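Local coordinates for periplasmic binding protein (Roseiflexus sp. RS-1, PDB 5GJ3), which binds heme, here two molecules at once, in the periplasm and probably hands it to a membrane transporter for bacterial heme uptake, at residues A[98-104]-A[245-250]; A[128-132]-A[250-255]; A[143-149]-A[199-205]. The contacts are given in a common frame with arbitrary orientation. Residues are numbered along the deposited sequence.

Contact 1. Residues A[98-104]-A[245-250]; sequences LDAPQQK and GMGPRT
The start of helix 100-111, with the loop residues before it, lies against 245-250, a loop between two helices, with P101 and G247 nearest in register (CA to CA 4.6 Å). L98, still in the loop, has its CA-to-CB bond turned away, but its mt rotamer brings the end back: L98 CD2 sits 4.0 Å from T250 CG2 and 4.3 Å from M246 SD. A100 points toward the loop and sets its CB 4.3 Å from M246 CB. P101 packs its ring on the loop, with P101 CG 3.5 Å from T250 OG1, and P101 CA makes a CA-H...O contact to M246 O (3.3 Å). K104, one turn on, reaches, as mtmt, carbonyl oxygens: K104 NZ to G245 O is a 2.7 Å hydrogen bond, K104 NZ to M246 O a weak one of 2.9 Å. M246, the first residue to leave helix 240-244, has positive phi (53/48), and its oxygen faces P101 CA and K104 NZ. G247 to T250 then form a type I turn, closed by T250 N to G247 O (3.2 Å) and T250 OG1 to G247 O (2.7 Å), and R249 is the N-cap of the next helix. K104 NZ also hydrogen-bonds D14 and forms a salt bridge with D94, both zinc ligands, while G245 touches heme: a buried helix-to-loop junction between a zinc site and the heme pocket of this periplasmic binding protein.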
loop_
_atom_site.group_PDB
_atom_site.type_symbol
_atom_site.label_atom_id
_atom_site.label_comp_id
_atom_site.label_asym_id
_atom_site.label_seq_id
_atom_site.Cartn_x
_atom_site.Cartn_y
_atom_site.Cartn_z
ATOM N N LEU A 98 -10.431 5.473 -1.201
ATOM C CA LEU A 98 -9.707 6.683 -0.836
ATOM C C LEU A 98 -10.181 7.283 0.496
ATOM O O LEU A 98 -9.578 8.207 0.973
ATOM C CB LEU A 98 -9.785 7.762 -1.929
ATOM C CG LEU A 98 -8.887 7.484 -3.129
ATOM C CD1 LEU A 98 -9.038 8.641 -4.075
ATOM C CD2 LEU A 98 -7.446 7.339 -2.718
ATOM N N ASP A 99 -11.247 6.749 1.067
ATOM C CA ASP A 99 -11.628 7.045 2.463
ATOM C C ASP A 99 -10.858 6.256 3.561
ATOM O O ASP A 99 -10.918 6.624 4.745
ATOM C CB ASP A 99 -13.120 6.749 2.639
ATOM C CG ASP A 99 -13.987 7.779 1.969
ATOM O OD1 ASP A 99 -13.500 8.906 1.738
ATOM O OD2 ASP A 99 -15.159 7.462 1.672
ATOM N N ALA A 100 -10.205 5.153 3.196
ATOM C CA ALA A 100 -9.437 4.363 4.180
ATOM C C ALA A 100 -8.338 5.161 4.956
ATOM O O ALA A 100 -8.233 4.990 6.177
ATOM C CB ALA A 100 -8.849 3.094 3.541
ATOM N N PRO A 101 -7.535 6.022 4.275
ATOM C CA PRO A 101 -6.490 6.773 5.024
ATOM C C PRO A 101 -7.101 7.523 6.239
ATOM O O PRO A 101 -6.679 7.322 7.382
ATOM C CB PRO A 101 -5.927 7.760 3.966
ATOM C CG PRO A 101 -6.098 6.988 2.686
ATOM C CD PRO A 101 -7.498 6.364 2.832
ATOM N N GLN A 102 -8.117 8.324 5.985
ATOM C CA GLN A 102 -8.792 9.109 7.045
ATOM C C GLN A 102 -9.412 8.209 8.166
ATOM O O GLN A 102 -9.327 8.490 9.368
ATOM C CB GLN A 102 -9.814 10.029 6.355
ATOM C CG GLN A 102 -11.040 10.457 7.133
ATOM C CD GLN A 102 -12.149 9.403 7.292
ATOM O OE1 GLN A 102 -12.610 9.167 8.416
ATOM N NE2 GLN A 102 -12.596 8.787 6.178
ATOM N N GLN A 103 -10.071 7.138 7.751
ATOM C CA GLN A 103 -10.658 6.219 8.713
ATOM C C GLN A 103 -9.587 5.568 9.610
ATOM O O GLN A 103 -9.753 5.495 10.818
ATOM C CB GLN A 103 -11.422 5.169 7.924
ATOM C CG GLN A 103 -12.470 4.396 8.659
ATOM C CD GLN A 103 -13.123 3.458 7.658
ATOM O OE1 GLN A 103 -13.033 2.237 7.780
ATOM N NE2 GLN A 103 -13.677 4.040 6.585
ATOM N N LYS A 104 -8.479 5.111 9.027
ATOM C CA LYS A 104 -7.434 4.461 9.829
ATOM C C LYS A 104 -6.734 5.458 10.754
ATOM O O LYS A 104 -6.345 5.121 11.922
ATOM C CB LYS A 104 -6.417 3.740 8.927
ATOM C CG LYS A 104 -7.018 2.480 8.267
ATOM C CD LYS A 104 -5.981 1.740 7.395
ATOM C CE LYS A 104 -5.586 2.462 6.147
ATOM N NZ LYS A 104 -4.691 1.647 5.211
ATOM N N GLY A 245 -0.297 1.071 0.733
ATOM C CA GLY A 245 -0.697 1.261 2.155
ATOM C C GLY A 245 -1.970 2.043 2.501
ATOM O O GLY A 245 -2.563 1.811 3.576
ATOM N N MET A 246 -2.436 2.936 1.624
ATOM C CA MET A 246 -3.648 3.713 1.953
ATOM C C MET A 246 -3.500 4.404 3.323
ATOM O O MET A 246 -4.353 4.327 4.217
ATOM C CB MET A 246 -4.917 2.862 1.838
ATOM C CG MET A 246 -5.256 2.537 0.376
ATOM S SD MET A 246 -5.610 4.008 -0.643
ATOM C CE MET A 246 -6.428 3.172 -2.007
ATOM N N GLY A 247 -2.354 5.055 3.474
ATOM C CA GLY A 247 -1.988 5.666 4.732
ATOM C C GLY A 247 -1.727 7.129 4.536
ATOM O O GLY A 247 -2.280 7.724 3.615
ATOM N N PRO A 248 -0.887 7.726 5.419
ATOM C CA PRO A 248 -0.709 9.162 5.402
ATOM C C PRO A 248 -0.038 9.694 4.113
ATOM O O PRO A 248 -0.216 10.879 3.787
ATOM C CB PRO A 248 0.204 9.427 6.619
ATOM C CG PRO A 248 0.039 8.223 7.499
ATOM C CD PRO A 248 -0.096 7.093 6.490
ATOM N N ARG A 249 0.696 8.836 3.399
ATOM C CA ARG A 249 1.373 9.233 2.155
ATOM C C ARG A 249 0.565 9.014 0.875
ATOM O O ARG A 249 1.102 9.158 -0.233
ATOM C CB ARG A 249 2.753 8.553 2.058
ATOM C CG ARG A 249 3.741 9.109 3.116
ATOM C CD ARG A 249 5.077 8.372 2.986
ATOM N NE ARG A 249 4.888 6.956 3.312
ATOM C CZ ARG A 249 5.666 5.943 2.935
ATOM N NH1 ARG A 249 6.701 6.126 2.136
ATOM N NH2 ARG A 249 5.352 4.718 3.295
ATOM N N THR A 250 -0.730 8.730 1.025
ATOM C CA THR A 250 -1.580 8.391 -0.112
ATOM C C THR A 250 -1.637 9.499 -1.164
ATOM O O THR A 250 -1.532 9.215 -2.359
ATOM C CB THR A 250 -3.016 8.023 0.326
ATOM O OG1 THR A 250 -2.920 6.865 1.160
ATOM C CG2 THR A 250 -3.901 7.639 -0.917
#

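Contact 2. Residues A[128-132]-A[250-255]; sequences EIAAA and TGQALT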
loop_
_atom_site.group_PDB
_atom_site.type_symbol
_atom_site.label_atom_id
_atom_site.label_comp_id
_atom_site.label_asym_id
_atom_site.label_seq_id
_atom_site.Cartn_x
_atom_site.Cartn_y
_atom_site.Cartn_z
ATOM N N GLU A 128 -3.916 16.594 0.613
ATOM C CA GLU A 128 -2.963 16.089 -0.370
ATOM C C GLU A 128 -3.622 15.200 -1.483
ATOM O O GLU A 128 -3.236 15.264 -2.666
ATOM C CB GLU A 128 -1.739 15.425 0.299
ATOM C CG GLU A 128 -0.922 16.432 1.144
ATOM C CD GLU A 128 0.255 15.831 1.928
ATOM O OE1 GLU A 128 0.590 14.646 1.734
ATOM O OE2 GLU A 128 0.872 16.551 2.769
ATOM N N ILE A 129 -4.604 14.392 -1.096
ATOM C CA ILE A 129 -5.369 13.547 -2.034
ATOM C C ILE A 129 -6.165 14.462 -2.982
ATOM O O ILE A 129 -6.137 14.251 -4.203
ATOM C CB ILE A 129 -6.303 12.580 -1.278
ATOM C CG1 ILE A 129 -5.458 11.522 -0.566
ATOM C CG2 ILE A 129 -7.354 11.959 -2.223
ATOM C CD1 ILE A 129 -6.235 10.666 0.433
ATOM N N ALA A 130 -6.820 15.496 -2.424
ATOM C CA ALA A 130 -7.537 16.510 -3.230
ATOM C C ALA A 130 -6.681 17.165 -4.291
ATOM O O ALA A 130 -7.119 17.304 -5.445
ATOM C CB ALA A 130 -8.204 17.587 -2.348
ATOM N N ALA A 131 -5.491 17.619 -3.880
ATOM C CA ALA A 131 -4.549 18.222 -4.794
ATOM C C ALA A 131 -4.107 17.271 -5.902
ATOM O O ALA A 131 -4.016 17.700 -7.030
ATOM C CB ALA A 131 -3.355 18.831 -4.065
ATOM N N ALA A 132 -3.882 15.993 -5.612
ATOM C CA ALA A 132 -3.468 15.066 -6.653
ATOM C C ALA A 132 -4.629 14.825 -7.671
ATOM O O ALA A 132 -4.405 14.693 -8.884
ATOM C CB ALA A 132 -3.027 13.759 -6.031
ATOM N N THR A 250 -0.730 8.730 1.025
ATOM C CA THR A 250 -1.580 8.391 -0.112
ATOM C C THR A 250 -1.637 9.499 -1.164
ATOM O O THR A 250 -1.532 9.215 -2.359
ATOM C CB THR A 250 -3.016 8.023 0.326
ATOM O OG1 THR A 250 -2.920 6.865 1.160
ATOM C CG2 THR A 250 -3.901 7.639 -0.917
ATOM N N GLY A 251 -1.814 10.746 -0.704
ATOM C CA GLY A 251 -1.800 11.911 -1.536
ATOM C C GLY A 251 -0.456 12.096 -2.245
ATOM O O GLY A 251 -0.419 12.511 -3.384
ATOM N N GLN A 252 0.643 11.795 -1.575
ATOM C CA GLN A 252 1.954 11.941 -2.209
ATOM C C GLN A 252 2.092 10.881 -3.307
ATOM O O GLN A 252 2.615 11.149 -4.356
ATOM C CB GLN A 252 3.064 11.795 -1.157
ATOM C CG GLN A 252 3.051 12.932 -0.126
ATOM C CD GLN A 252 3.793 12.545 1.146
ATOM O OE1 GLN A 252 4.742 11.758 1.104
ATOM N NE2 GLN A 252 3.330 13.034 2.278
ATOM N N ALA A 253 1.627 9.662 -3.052
ATOM C CA ALA A 253 1.763 8.594 -4.070
ATOM C C ALA A 253 0.868 8.872 -5.285
ATOM O O ALA A 253 1.297 8.668 -6.424
ATOM C CB ALA A 253 1.490 7.199 -3.469
ATOM N N LEU A 254 -0.353 9.370 -5.045
ATOM C CA LEU A 254 -1.252 9.794 -6.124
ATOM C C LEU A 254 -0.657 10.868 -7.004
ATOM O O LEU A 254 -0.840 10.825 -8.220
ATOM C CB LEU A 254 -2.599 10.302 -5.610
ATOM C CG LEU A 254 -3.603 9.246 -5.260
ATOM C CD1 LEU A 254 -4.858 9.956 -4.692
ATOM C CD2 LEU A 254 -3.936 8.355 -6.475
ATOM N N THR A 255 0.085 11.798 -6.398
ATOM C CA THR A 255 0.692 12.923 -7.124
ATOM C C THR A 255 1.788 12.326 -8.036
ATOM O O THR A 255 1.898 12.701 -9.195
ATOM C CB THR A 255 1.330 13.972 -6.128
ATOM O OG1 THR A 255 0.304 14.604 -5.334
ATOM C CG2 THR A 255 2.168 15.019 -6.822
HETATM O O HOH W 1 -1.122 16.802 -3.393
HETATM O O HOH W 2 -0.528 12.267 1.553
#
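Two nearly parallel helices pack here, their short segments 7.7 Å apart at the axes and 14° between directions, where helix 115-136, the long helix linking the two lobes as in this class of binding protein, runs beside the C-terminal helix 250-267. E128, I129 and A132 each bury 57 Å² and carry the contact. I129 lies level with G251, CA to CA 4.0 Å, an approach possible because G251 has no side chain: a CB there would clash with E128 CB and I129 N. The backbone of E128 also comes close, its C atom 3.8 Å from G251 CA. I129 spreads over the start of the second helix, with I129 CD1 4.1 Å from T250 CG2 and I129 CG2 4.0 Å from L254 CD1. One turn on, A132 repeats the close fit, A132 CB meeting L254 CB and T255 OG1, each at 3.5 Å. The polar edge belongs to E128. Its OE2 is held by Q124 of its own helix, and its OE1 accepts a hydrogen bond from Q252 NE2 at 3.2 Å. Water 1 bridges E128 O (2.7 Å) and T255 OG1 (3.3 Å), and water 2 donates to E128 OE1 at 2.6 Å.

Contact 3. Residues A[143-149]-A[199-205]; sequences PHVLFLY and PDVLLVL. With ZN (zinc ion), chain E; HEM (protoporphyrin IX containing Fe), chain C.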
loop_
_atom_site.group_PDB
_atom_site.type_symbol
_atom_site.label_atom_id
_atom_site.label_comp_id
_atom_site.label_asym_id
_atom_site.label_seq_id
_atom_site.Cartn_x
_atom_site.Cartn_y
_atom_site.Cartn_z
ATOM N N PRO A 143 -4.108 7.334 -20.043
ATOM C CA PRO A 143 -3.321 6.175 -20.435
ATOM C C PRO A 143 -3.837 4.858 -19.856
ATOM O O PRO A 143 -4.384 4.818 -18.721
ATOM C CB PRO A 143 -1.949 6.506 -19.864
ATOM C CG PRO A 143 -2.282 7.237 -18.566
ATOM C CD PRO A 143 -3.408 8.148 -19.011
ATOM N N HIS A 144 -3.671 3.776 -20.626
ATOM C CA HIS A 144 -3.906 2.411 -20.116
ATOM C C HIS A 144 -2.739 1.925 -19.218
ATOM O O HIS A 144 -1.561 1.943 -19.624
ATOM C CB HIS A 144 -4.175 1.418 -21.264
ATOM C CG HIS A 144 -5.622 1.362 -21.660
ATOM N ND1 HIS A 144 -6.290 2.458 -22.156
ATOM C CD2 HIS A 144 -6.545 0.375 -21.556
ATOM C CE1 HIS A 144 -7.558 2.154 -22.367
ATOM N NE2 HIS A 144 -7.737 0.893 -22.018
ATOM N N VAL A 145 -3.073 1.518 -17.988
ATOM C CA VAL A 145 -2.010 1.245 -16.997
ATOM C C VAL A 145 -2.136 -0.236 -16.548
ATOM O O VAL A 145 -3.233 -0.677 -16.218
ATOM C CB VAL A 145 -2.133 2.191 -15.767
ATOM C CG1 VAL A 145 -1.036 1.909 -14.762
ATOM C CG2 VAL A 145 -2.040 3.671 -16.197
ATOM N N LEU A 146 -1.044 -0.997 -16.559
ATOM C CA LEU A 146 -1.125 -2.371 -16.042
ATOM C C LEU A 146 -0.230 -2.517 -14.798
ATOM O O LEU A 146 0.976 -2.252 -14.857
ATOM C CB LEU A 146 -0.690 -3.359 -17.124
ATOM C CG LEU A 146 -0.921 -4.825 -16.837
ATOM C CD1 LEU A 146 -2.426 -5.181 -16.795
ATOM C CD2 LEU A 146 -0.154 -5.648 -17.901
ATOM N N PHE A 147 -0.820 -2.909 -13.675
ATOM C CA PHE A 147 -0.025 -3.218 -12.495
ATOM C C PHE A 147 0.379 -4.704 -12.465
ATOM O O PHE A 147 -0.498 -5.586 -12.564
ATOM C CB PHE A 147 -0.805 -2.905 -11.207
ATOM C CG PHE A 147 -0.041 -3.257 -9.957
ATOM C CD1 PHE A 147 0.897 -2.386 -9.451
ATOM C CD2 PHE A 147 -0.220 -4.500 -9.327
ATOM C CE1 PHE A 147 1.640 -2.728 -8.315
ATOM C CE2 PHE A 147 0.503 -4.849 -8.198
ATOM C CZ PHE A 147 1.424 -3.949 -7.683
ATOM N N LEU A 148 1.673 -4.981 -12.311
ATOM C CA LEU A 148 2.172 -6.368 -12.260
ATOM C C LEU A 148 2.752 -6.591 -10.884
ATOM O O LEU A 148 3.594 -5.809 -10.403
ATOM C CB LEU A 148 3.304 -6.633 -13.267
ATOM C CG LEU A 148 2.873 -6.430 -14.732
ATOM C CD1 LEU A 148 4.029 -6.559 -15.693
ATOM C CD2 LEU A 148 1.774 -7.424 -15.096
ATOM N N TYR A 149 2.237 -7.601 -10.235
ATOM C CA TYR A 149 2.854 -8.137 -9.054
ATOM C C TYR A 149 3.873 -9.206 -9.536
ATOM O O TYR A 149 3.499 -10.134 -10.254
ATOM C CB TYR A 149 1.775 -8.754 -8.177
ATOM C CG TYR A 149 2.375 -9.473 -6.994
ATOM C CD1 TYR A 149 2.777 -8.761 -5.854
ATOM C CD2 TYR A 149 2.587 -10.882 -7.023
ATOM C CE1 TYR A 149 3.366 -9.419 -4.751
ATOM C CE2 TYR A 149 3.180 -11.547 -5.934
ATOM C CZ TYR A 149 3.548 -10.825 -4.785
ATOM O OH TYR A 149 4.123 -11.464 -3.676
ATOM N N PRO A 199 -0.589 -2.151 -22.425
ATOM C CA PRO A 199 -0.514 -0.922 -21.652
ATOM C C PRO A 199 0.472 0.152 -22.180
ATOM O O PRO A 199 1.530 -0.179 -22.759
ATOM C CB PRO A 199 -0.019 -1.412 -20.281
ATOM C CG PRO A 199 0.800 -2.641 -20.644
ATOM C CD PRO A 199 -0.112 -3.306 -21.664
ATOM N N ASP A 200 0.125 1.407 -21.888
ATOM C CA ASP A 200 0.942 2.592 -22.089
ATOM C C ASP A 200 1.949 2.755 -20.952
ATOM O O ASP A 200 3.040 3.326 -21.145
ATOM C CB ASP A 200 0.023 3.847 -22.085
ATOM C CG ASP A 200 -0.917 3.881 -23.287
ATOM O OD1 ASP A 200 -0.363 3.839 -24.426
ATOM O OD2 ASP A 200 -2.168 3.948 -23.110
ATOM N N VAL A 201 1.551 2.297 -19.766
ATOM C CA VAL A 201 2.384 2.348 -18.537
ATOM C C VAL A 201 2.406 0.976 -17.873
ATOM O O VAL A 201 1.377 0.366 -17.697
ATOM C CB VAL A 201 1.835 3.422 -17.532
ATOM C CG1 VAL A 201 2.720 3.513 -16.248
ATOM C CG2 VAL A 201 1.727 4.783 -18.247
ATOM N N LEU A 202 3.590 0.499 -17.505
ATOM C CA LEU A 202 3.713 -0.641 -16.609
ATOM C C LEU A 202 3.998 -0.162 -15.170
ATOM O O LEU A 202 5.003 0.517 -14.900
ATOM C CB LEU A 202 4.828 -1.583 -17.094
ATOM C CG LEU A 202 4.430 -2.311 -18.392
ATOM C CD1 LEU A 202 5.658 -2.835 -19.099
ATOM C CD2 LEU A 202 3.460 -3.453 -18.106
ATOM N N LEU A 203 3.096 -0.500 -14.266
ATOM C CA LEU A 203 3.260 -0.123 -12.860
ATOM C C LEU A 203 3.674 -1.364 -12.052
ATOM O O LEU A 203 2.999 -2.378 -12.074
ATOM C CB LEU A 203 1.956 0.501 -12.327
ATOM C CG LEU A 203 1.882 1.004 -10.877
ATOM C CD1 LEU A 203 2.878 2.107 -10.616
ATOM C CD2 LEU A 203 0.479 1.486 -10.519
ATOM N N VAL A 204 4.821 -1.283 -11.381
ATOM C CA VAL A 204 5.358 -2.417 -10.618
ATOM C C VAL A 204 5.852 -1.996 -9.210
ATOM O O VAL A 204 5.981 -0.811 -8.908
ATOM C CB VAL A 204 6.569 -3.037 -11.344
ATOM C CG1 VAL A 204 6.119 -3.587 -12.710
ATOM C CG2 VAL A 204 7.711 -2.014 -11.472
ATOM N N LEU A 205 6.155 -2.970 -8.380
ATOM C CA LEU A 205 6.812 -2.649 -7.086
ATOM C C LEU A 205 8.347 -2.636 -7.229
ATOM O O LEU A 205 8.912 -3.390 -8.071
ATOM C CB LEU A 205 6.365 -3.621 -6.032
ATOM C CG LEU A 205 4.846 -3.657 -5.892
ATOM C CD1 LEU A 205 4.429 -4.729 -4.902
ATOM C CD2 LEU A 205 4.227 -2.309 -5.510
HETATM ZN ZN ZN E . -9.346 -0.485 -21.946
HETATM C CHA HEM C . 6.666 -12.551 -0.801
HETATM C CHB HEM C . 4.618 -8.156 -1.214
HETATM C CHC HEM C . 0.324 -10.157 -2.497
HETATM C CHD HEM C . 2.334 -14.540 -1.823
HETATM C C1A HEM C . 6.435 -11.199 -0.781
HETATM C C2A HEM C . 7.382 -10.249 -0.314
HETATM C C3A HEM C . 6.797 -9.018 -0.426
HETATM C C4A HEM C . 5.497 -9.210 -0.955
HETATM C CMA HEM C . 7.419 -7.665 -0.084
HETATM C CAA HEM C . 8.782 -10.556 0.226
HETATM C CBA HEM C . 9.907 -10.194 -0.759
HETATM C CGA HEM C . 10.031 -11.145 -1.930
HETATM O O1A HEM C . 9.115 -11.923 -2.267
HETATM O O2A HEM C . 11.066 -11.159 -2.623
HETATM C C1B HEM C . 3.266 -8.333 -1.587
HETATM C C2B HEM C . 2.364 -7.239 -1.782
HETATM C C3B HEM C . 1.156 -7.764 -2.117
HETATM C C4B HEM C . 1.338 -9.254 -2.146
HETATM C CMB HEM C . 2.712 -5.778 -1.621
HETATM C CAB HEM C . -0.097 -7.055 -2.422
HETATM C CBB HEM C . -0.279 -6.619 -3.645
HETATM C C1C HEM C . 0.478 -11.549 -2.393
HETATM C C2C HEM C . -0.568 -12.486 -2.478
HETATM C C3C HEM C . 0.006 -13.757 -2.295
HETATM C C4C HEM C . 1.405 -13.548 -2.089
HETATM C CMC HEM C . -2.013 -12.118 -2.757
HETATM C CAC HEM C . -0.614 -15.120 -2.305
HETATM C CBC HEM C . -1.786 -15.414 -2.852
HETATM C C1D HEM C . 3.663 -14.291 -1.459
HETATM C C2D HEM C . 4.589 -15.412 -1.140
HETATM C C3D HEM C . 5.807 -14.863 -0.866
HETATM C C4D HEM C . 5.599 -13.413 -1.020
HETATM C CMD HEM C . 4.195 -16.871 -1.127
HETATM C CAD HEM C . 7.104 -15.562 -0.472
HETATM C CBD HEM C . 7.323 -15.773 1.050
HETATM C CGD HEM C . 8.724 -16.317 1.319
HETATM O O1D HEM C . 9.223 -16.449 2.477
HETATM O O2D HEM C . 9.461 -16.670 0.369
HETATM N NA HEM C . 5.262 -10.554 -1.193
HETATM N NB HEM C . 2.639 -9.475 -1.877
HETATM N NC HEM C . 1.674 -12.210 -2.156
HETATM N ND HEM C . 4.333 -13.125 -1.473
HETATM FE FE HEM C . 3.533 -11.388 -1.707
HETATM O O HOH W 3 -5.530 4.714 -23.145
HETATM O O HOH W 4 6.082 -5.668 -8.922
#
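P199 opens the second segment with its CB 3.8 Å from L146 CB. D200 binds the start of the strand through side chain and backbone: D200 OD2 accepts from H144 N (2.9 Å), while D200 N and V201 N both donate to H144 O, at 2.9 and 3.1 Å. D200 OD1 hydrogen-bonds S268 and salt-bridges R269 near the C-terminus. From V201 to L203 the pairing is a regular parallel ladder: L146 N to V201 O 3.0 Å, L203 N to L146 O 2.8 Å, L148 N to L203 O 2.9 Å. V201 and L203 share a face with V145 and F147; L202 and V204 meet L146 and L148 on the other. At L205, the next helix's N-cap, water 4 bridges L205 N and L148 O; L205 CD1 lies 3.8 Å from heme CMB. Strand 144-151 holds two metals: H144 NE2 at its start binds zinc with D180, and Y149 OH further along ligates heme FE, each at 2.1 Å. Phenolate-type ligation by Y149 would suit ferric heme.

Contacts 1 and 2 are neighbours, their centres 11 Å apart, sharing T250 and joined by packing of L98 on I129 and L254. Consecutive helices 100-111 and 115-136 supply their first segments, and their second ones meet at T250; along the chain the two contacts cross. Contact 3 is nested inside the loops both close, with its centre 22 Å from contact 1 and 19 Å from contact 2, in the mixed sheet of the later lobe. Helix 250-267 still connects them, since its L257, F261 and A264 cover that sheet. The C-terminal chain thus ties the linking helix 115-136 and its neighbour to the lobe supplying Y149, consistent with two lobes joined by one long helix and holding heme between them.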